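Local coordinates for CysQ, sulfite synthesis pathway protein (Bacteroides thetaiotaomicron VPI-5482, PDB 3B8B) that probably hydrolyses the 3'-phosphate of adenosine 3',5'-bisphosphate to give AMP, as a magnesium-dependent member of the inositol monophosphatase superfamily, at residues A[70-73]-A[74-78]. Numbering follows the deposited sequence.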
loop_
_atom_site.group_PDB
_atom_site.type_symbol
_atom_site.label_atom_id
_atom_site.label_comp_id
_atom_site.label_asym_id
_atom_site.label_seq_id
_atom_site.Cartn_x
_atom_site.Cartn_y
_atom_site.Cartn_z
ATOM N N ALA A 70 12.930 7.594 -8.619
ATOM C CA ALA A 70 13.704 6.964 -7.545
ATOM C C ALA A 70 13.417 5.469 -7.475
ATOM O O ALA A 70 14.318 4.643 -7.298
ATOM C CB ALA A 70 13.399 7.632 -6.182
ATOM N N ILE A 71 12.151 5.126 -7.627
ATOM C CA ILE A 71 11.740 3.730 -7.531
ATOM C C ILE A 71 12.269 2.930 -8.718
ATOM O O ILE A 71 12.871 1.888 -8.510
ATOM C CB ILE A 71 10.210 3.609 -7.441
ATOM C CG1 ILE A 71 9.727 4.182 -6.103
ATOM C CG2 ILE A 71 9.768 2.150 -7.646
ATOM C CD1 ILE A 71 8.187 4.424 -6.066
ATOM N N VAL A 72 12.039 3.410 -9.945
ATOM C CA VAL A 72 12.426 2.619 -11.118
ATOM C C VAL A 72 13.949 2.535 -11.270
ATOM O O VAL A 72 14.468 1.563 -11.830
ATOM C CB VAL A 72 11.694 3.013 -12.426
ATOM C CG1 VAL A 72 10.176 2.903 -12.237
ATOM C CG2 VAL A 72 12.138 4.389 -12.931
ATOM N N ALA A 73 14.687 3.515 -10.750
ATOM C CA ALA A 73 16.143 3.450 -10.770
ATOM C C ALA A 73 16.602 2.149 -10.111
ATOM O O ALA A 73 17.585 1.548 -10.541
ATOM C CB ALA A 73 16.804 4.661 -10.092
ATOM N N ILE A 74 15.868 1.699 -9.096
ATOM C CA ILE A 74 16.143 0.434 -8.421
ATOM C C ILE A 74 15.402 -0.738 -9.078
ATOM O O ILE A 74 16.044 -1.712 -9.458
ATOM C CB ILE A 74 15.837 0.535 -6.895
ATOM C CG1 ILE A 74 16.800 1.539 -6.238
ATOM C CG2 ILE A 74 15.885 -0.851 -6.211
ATOM C CD1 ILE A 74 16.371 1.984 -4.859
ATOM N N LEU A 75 14.085 -0.636 -9.249
ATOM C CA LEU A 75 13.319 -1.781 -9.736
ATOM C C LEU A 75 13.680 -2.188 -11.174
ATOM O O LEU A 75 13.601 -3.360 -11.527
ATOM C CB LEU A 75 11.819 -1.556 -9.607
ATOM C CG LEU A 75 11.313 -1.301 -8.175
ATOM C CD1 LEU A 75 9.749 -1.217 -8.194
ATOM C CD2 LEU A 75 11.823 -2.387 -7.211
ATOM N N ASN A 76 14.111 -1.241 -11.999
ATOM C CA ASN A 76 14.517 -1.589 -13.364
ATOM C C ASN A 76 15.701 -2.564 -13.397
ATOM O O ASN A 76 15.911 -3.268 -14.390
ATOM C CB ASN A 76 14.897 -0.344 -14.169
ATOM C CG ASN A 76 13.695 0.477 -14.639
ATOM O OD1 ASN A 76 12.545 0.021 -14.641
ATOM N ND2 ASN A 76 13.969 1.712 -15.024
ATOM N N GLU A 77 16.501 -2.547 -12.331
ATOM C CA GLU A 77 17.675 -3.419 -12.197
ATOM C C GLU A 77 17.311 -4.876 -11.874
ATOM O O GLU A 77 18.099 -5.801 -12.097
ATOM C CB GLU A 77 18.614 -2.895 -11.109
ATOM C CG GLU A 77 19.206 -1.557 -11.422
ATOM C CD GLU A 77 20.078 -1.645 -12.651
ATOM O OE1 GLU A 77 20.941 -2.563 -12.717
ATOM O OE2 GLU A 77 19.893 -0.807 -13.563
ATOM N N THR A 78 16.134 -5.052 -11.286
ATOM C CA THR A 78 15.662 -6.360 -10.937
ATOM C C THR A 78 15.251 -7.109 -12.189
ATOM O O THR A 78 15.036 -6.511 -13.256
ATOM C CB THR A 78 14.438 -6.277 -9.976
ATOM O OG1 THR A 78 13.286 -5.884 -10.742
ATOM C CG2 THR A 78 14.694 -5.327 -8.799
HETATM O O HOH W 1 18.812 1.691 -12.939
#
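Leu-75 N donates to Ile-71 O in an almost straight bond (2.9 Å, N-H...O 174°), while Ile-74 N reaches the same oxygen only weakly. One residue on, Asn-76 N donates to Val-72 O at 2.8 Å, extending the i to i+4 pattern. The Asn-76 side chain lies alongside Val-72, its CG beside the backbone N (chi1 -76°), which holds the amide by that valine; ND2 meets Val-72 O at too poor an angle to bond and packs against Val-72 CB.

Bonds from i to i+3 then take over: Glu-77 N to Ile-74 O (3.0 Å), and Thr-78 N to Leu-75 O, closing a type I turn. Ala-73 O accepts from a water that also donates to Glu-77 OE2. Leu-75 O takes Thr-78 OG1 as well, at 2.7 Å; Trp-102 NE1 and Phe-80 N direct their N-H groups at that hydroxyl oxygen, linking the turn to strand 100-108 and the chain just beyond.

Ile-71, its side chain about 8 Å from that of Asp-105, a predicted magnesium ligand, presses CG2 on Leu-75 CD1 at a tight 3.4 Å. Both pack onto strands 100-108 and 121-128, while Ile-74 packs on helix 20-43 and Val-72 meets strand 82-84.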